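Local coordinates for enterochelin esterase (Salmonella enterica subsp. enterica serovar Typhimurium, PDB 3MGA), which probably hydrolyses the ester bonds of the siderophore ferric enterobactin, allowing its iron to be released inside the bacterium, at residues S12-W24 against N31-G43. Numbering follows the deposited sequence.
Sequences SEAWWRTKTGPEW and NYRVTFWWRDPQG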
# COMPACT_ATOMS: atom_id res chain seq x y z
N SER A 12 36.54 5.57 3.73
CA SER A 12 37.11 5.83 5.05
C SER A 12 36.00 6.07 6.06
O SER A 12 34.84 6.25 5.69
CB SER A 12 38.05 7.04 5.00
OG SER A 12 37.36 8.20 4.58
N GLU A 13 36.36 6.07 7.34
CA GLU A 13 35.40 6.29 8.42
C GLU A 13 34.75 7.67 8.28
O GLU A 13 33.54 7.80 8.41
CB GLU A 13 36.09 6.17 9.79
CG GLU A 13 35.15 6.37 10.99
CD GLU A 13 34.04 5.34 11.04
OE1 GLU A 13 34.25 4.19 10.59
OE2 GLU A 13 32.95 5.67 11.57
N ALA A 14 35.57 8.68 8.02
CA ALA A 14 35.10 10.06 7.86
C ALA A 14 34.21 10.20 6.62
O ALA A 14 33.33 11.07 6.57
CB ALA A 14 36.28 11.02 7.77
N TRP A 15 34.44 9.36 5.62
CA TRP A 15 33.65 9.39 4.39
C TRP A 15 32.26 8.82 4.63
O TRP A 15 31.27 9.34 4.10
CB TRP A 15 34.37 8.62 3.28
CG TRP A 15 33.67 8.66 1.97
CD1 TRP A 15 33.78 9.62 1.01
CD2 TRP A 15 32.75 7.69 1.46
NE1 TRP A 15 32.99 9.31 -0.07
CE2 TRP A 15 32.34 8.13 0.19
CE3 TRP A 15 32.23 6.49 1.96
CZ2 TRP A 15 31.44 7.41 -0.60
CZ3 TRP A 15 31.33 5.77 1.18
CH2 TRP A 15 30.94 6.24 -0.08
N TRP A 16 32.17 7.76 5.43
CA TRP A 16 30.86 7.16 5.76
C TRP A 16 29.99 8.09 6.61
O TRP A 16 28.76 8.00 6.56
CB TRP A 16 31.02 5.80 6.46
CG TRP A 16 31.38 4.69 5.53
CD1 TRP A 16 32.57 4.02 5.47
CD2 TRP A 16 30.55 4.13 4.51
NE1 TRP A 16 32.52 3.07 4.48
CE2 TRP A 16 31.30 3.12 3.87
CE3 TRP A 16 29.25 4.38 4.07
CZ2 TRP A 16 30.78 2.35 2.82
CZ3 TRP A 16 28.73 3.63 3.03
CH2 TRP A 16 29.50 2.63 2.41
N ARG A 17 30.63 8.97 7.37
CA ARG A 17 29.94 9.95 8.22
C ARG A 17 29.06 10.91 7.41
O ARG A 17 28.04 11.38 7.91
CB ARG A 17 30.96 10.75 9.03
CG ARG A 17 31.67 9.96 10.12
CD ARG A 17 30.84 9.86 11.39
NE ARG A 17 30.73 11.16 12.06
CZ ARG A 17 30.15 11.36 13.25
NH1 ARG A 17 29.63 10.35 13.93
NH2 ARG A 17 30.10 12.59 13.75
N THR A 18 29.47 11.19 6.18
CA THR A 18 28.72 12.10 5.29
C THR A 18 27.50 11.43 4.65
O THR A 18 26.61 12.11 4.12
CB THR A 18 29.62 12.66 4.17
OG1 THR A 18 30.08 11.59 3.33
CG2 THR A 18 30.81 13.42 4.76
N LYS A 19 27.46 10.10 4.69
CA LYS A 19 26.34 9.35 4.12
C LYS A 19 25.20 9.12 5.11
O LYS A 19 25.39 8.52 6.18
CB LYS A 19 26.83 8.04 3.49
CG LYS A 19 27.32 8.19 2.04
CD LYS A 19 28.30 9.34 1.82
CE LYS A 19 28.59 9.55 0.34
NZ LYS A 19 29.44 10.74 0.09
N THR A 20 24.03 9.62 4.73
CA THR A 20 22.79 9.54 5.50
C THR A 20 21.75 8.68 4.78
O THR A 20 20.61 8.57 5.24
CB THR A 20 22.19 10.95 5.68
OG1 THR A 20 23.11 11.77 6.41
CG2 THR A 20 20.86 10.90 6.43
N GLY A 21 22.14 8.07 3.67
CA GLY A 21 21.24 7.24 2.88
C GLY A 21 21.45 7.53 1.40
O GLY A 21 22.50 8.01 1.00
N PRO A 22 20.44 7.21 0.58
CA PRO A 22 20.55 7.47 -0.85
C PRO A 22 20.72 8.95 -1.18
O PRO A 22 20.17 9.82 -0.50
CB PRO A 22 19.21 6.96 -1.39
CG PRO A 22 18.79 5.93 -0.42
CD PRO A 22 19.24 6.43 0.91
N GLU A 23 21.51 9.23 -2.22
CA GLU A 23 21.76 10.60 -2.68
C GLU A 23 21.19 10.78 -4.08
O GLU A 23 21.15 9.84 -4.86
CB GLU A 23 23.26 10.88 -2.69
CG GLU A 23 23.89 10.87 -1.31
CD GLU A 23 25.40 11.00 -1.36
OE1 GLU A 23 26.01 10.39 -2.27
OE2 GLU A 23 25.99 11.68 -0.49
N TRP A 24 20.75 11.99 -4.39
CA TRP A 24 20.16 12.27 -5.69
C TRP A 24 20.70 13.54 -6.35
O TRP A 24 21.12 14.47 -5.67
CB TRP A 24 18.63 12.35 -5.56
CG TRP A 24 18.15 13.40 -4.59
CD1 TRP A 24 17.92 14.72 -4.85
CD2 TRP A 24 17.81 13.21 -3.21
NE1 TRP A 24 17.47 15.37 -3.73
CE2 TRP A 24 17.40 14.46 -2.70
CE3 TRP A 24 17.83 12.11 -2.35
CZ2 TRP A 24 17.00 14.64 -1.37
CZ3 TRP A 24 17.43 12.29 -1.02
CH2 TRP A 24 17.02 13.54 -0.55
N ASN A 31 14.55 14.36 -14.36
CA ASN A 31 14.64 13.15 -13.57
C ASN A 31 15.85 13.20 -12.67
O ASN A 31 16.63 14.15 -12.74
CB ASN A 31 14.68 11.93 -14.48
CG ASN A 31 13.38 11.72 -15.22
OD1 ASN A 31 12.31 11.94 -14.65
ND2 ASN A 31 13.46 11.30 -16.48
N TYR A 32 16.02 12.18 -11.85
CA TYR A 32 17.11 12.13 -10.89
C TYR A 32 18.02 10.90 -10.99
O TYR A 32 17.54 9.78 -11.20
CB TYR A 32 16.52 12.19 -9.46
CG TYR A 32 15.88 13.51 -9.11
CD1 TYR A 32 14.59 13.82 -9.52
CD2 TYR A 32 16.57 14.47 -8.38
CE1 TYR A 32 14.00 15.03 -9.22
CE2 TYR A 32 15.99 15.68 -8.07
CZ TYR A 32 14.71 15.96 -8.49
OH TYR A 32 14.13 17.18 -8.19
N ARG A 33 19.32 11.13 -10.85
CA ARG A 33 20.30 10.05 -10.82
C ARG A 33 20.46 9.78 -9.31
O ARG A 33 21.06 10.58 -8.60
CB ARG A 33 21.65 10.48 -11.42
CG ARG A 33 22.80 9.47 -11.23
CD ARG A 33 22.98 8.37 -12.32
NE ARG A 33 21.76 7.79 -12.89
CZ ARG A 33 21.72 6.65 -13.59
NH1 ARG A 33 20.57 6.21 -14.09
NH2 ARG A 33 22.82 5.93 -13.78
N VAL A 34 19.89 8.68 -8.84
CA VAL A 34 19.94 8.35 -7.42
C VAL A 34 20.96 7.24 -7.13
O VAL A 34 20.95 6.20 -7.78
CB VAL A 34 18.55 7.91 -6.92
CG1 VAL A 34 18.58 7.63 -5.43
CG2 VAL A 34 17.51 8.99 -7.24
N THR A 35 21.83 7.48 -6.14
CA THR A 35 22.86 6.53 -5.77
C THR A 35 22.61 5.95 -4.39
O THR A 35 22.36 6.68 -3.43
CB THR A 35 24.26 7.19 -5.77
OG1 THR A 35 24.56 7.68 -7.08
CG2 THR A 35 25.33 6.21 -5.35
N PHE A 36 22.70 4.62 -4.30
CA PHE A 36 22.52 3.89 -3.06
C PHE A 36 23.87 3.43 -2.55
O PHE A 36 24.75 3.09 -3.33
CB PHE A 36 21.62 2.68 -3.29
CG PHE A 36 20.20 3.04 -3.63
CD1 PHE A 36 19.19 2.88 -2.69
CD2 PHE A 36 19.88 3.54 -4.87
CE1 PHE A 36 17.88 3.21 -2.99
CE2 PHE A 36 18.57 3.88 -5.18
CZ PHE A 36 17.57 3.71 -4.24
N TRP A 37 24.02 3.42 -1.22
CA TRP A 37 25.26 2.98 -0.60
C TRP A 37 24.99 1.94 0.49
O TRP A 37 24.04 2.06 1.25
CB TRP A 37 26.00 4.15 0.05
CG TRP A 37 26.22 5.34 -0.81
CD1 TRP A 37 25.48 6.49 -0.81
CD2 TRP A 37 27.25 5.53 -1.78
NE1 TRP A 37 25.98 7.38 -1.73
CE2 TRP A 37 27.08 6.82 -2.33
CE3 TRP A 37 28.32 4.74 -2.23
CZ2 TRP A 37 27.93 7.33 -3.32
CZ3 TRP A 37 29.16 5.25 -3.21
CH2 TRP A 37 28.96 6.53 -3.74
N TRP A 38 25.84 0.92 0.53
CA TRP A 38 25.78 -0.12 1.55
C TRP A 38 27.21 -0.39 1.96
O TRP A 38 28.07 -0.61 1.11
CB TRP A 38 25.10 -1.40 1.05
CG TRP A 38 25.04 -2.48 2.12
CD1 TRP A 38 24.20 -2.52 3.20
CD2 TRP A 38 25.84 -3.67 2.19
NE1 TRP A 38 24.44 -3.66 3.95
CE2 TRP A 38 25.44 -4.38 3.35
CE3 TRP A 38 26.86 -4.20 1.39
CZ2 TRP A 38 26.02 -5.59 3.72
CZ3 TRP A 38 27.45 -5.41 1.77
CH2 TRP A 38 27.02 -6.09 2.92
N ARG A 39 27.46 -0.34 3.27
CA ARG A 39 28.78 -0.58 3.82
C ARG A 39 28.88 -2.04 4.25
O ARG A 39 28.12 -2.50 5.10
CB ARG A 39 29.02 0.32 5.03
CG ARG A 39 30.42 0.22 5.62
CD ARG A 39 30.61 1.18 6.78
NE ARG A 39 32.01 1.26 7.21
CZ ARG A 39 32.45 2.01 8.21
NH1 ARG A 39 31.61 2.77 8.92
NH2 ARG A 39 33.74 2.01 8.51
N ASP A 40 29.81 -2.78 3.64
CA ASP A 40 29.99 -4.18 3.97
C ASP A 40 30.66 -4.26 5.35
O ASP A 40 31.73 -3.70 5.54
CB ASP A 40 30.86 -4.87 2.90
CG ASP A 40 30.90 -6.38 3.06
OD1 ASP A 40 30.79 -6.88 4.20
OD2 ASP A 40 31.07 -7.07 2.04
N PRO A 41 30.00 -4.93 6.31
CA PRO A 41 30.61 -5.02 7.64
C PRO A 41 31.78 -6.00 7.72
O PRO A 41 32.52 -5.96 8.70
CB PRO A 41 29.45 -5.48 8.54
CG PRO A 41 28.27 -5.68 7.68
CD PRO A 41 28.70 -5.61 6.25
N GLN A 42 31.93 -6.87 6.72
CA GLN A 42 33.01 -7.87 6.72
C GLN A 42 34.26 -7.45 5.93
O GLN A 42 35.09 -8.29 5.57
CB GLN A 42 32.49 -9.23 6.22
CG GLN A 42 31.28 -9.73 7.01
CD GLN A 42 30.75 -11.07 6.49
OE1 GLN A 42 31.49 -12.03 6.37
NE2 GLN A 42 29.45 -11.12 6.22
N GLY A 43 34.38 -6.15 5.64
CA GLY A 43 35.56 -5.60 4.95
C GLY A 43 35.55 -5.56 3.43
O GLY A 43 34.50 -5.43 2.79
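The guanidinium of Arg-39 lies flat on the indole of Trp-16: the planes differ by 13° with centres 4.0 Å apart, a cation-pi stack. Arg-39 CD stands 3.5 Å from the centroid of the Trp-16 five-membered ring, because the extended arm crosses the indole, CG anti to the backbone N (chi1 -176°). Trp-15 sets CZ3 over the centre of the opposite face and turns its edge onto Trp-37 in a T-shaped pair, six-membered centroids 5.2 Å apart and planes at 88°. Lys-19 CG adds a CH-pi contact on that face of Trp-37; Thr-35 backs the other.

Arg-39 NH2 donates in its guanidinium plane to Glu-13 OE1 at 3.1 Å, a salt bridge. Asp-79 takes Arg-39 NE on OD2, another salt bridge, and Trp-16 NE1 on OD1, probably helping fix the stack. Trp-37 NE1 reaches Glu-23 OE1 at 3.1 Å, from above the carboxylate plane. Backbone bonds Glu-23 N to Thr-35 O (2.9 Å) and Thr-35 N to Glu-23 O (2.8 Å) define an antiparallel hydrogen-bonded pair.

Backbone bonds thus tie edge strand 23-26 to strand 32-39 of the E-set-type domain, while aromatic faces hold helix 13-17 over it and the Glu-13 and Asp-79 carboxylates probably balance Arg-39.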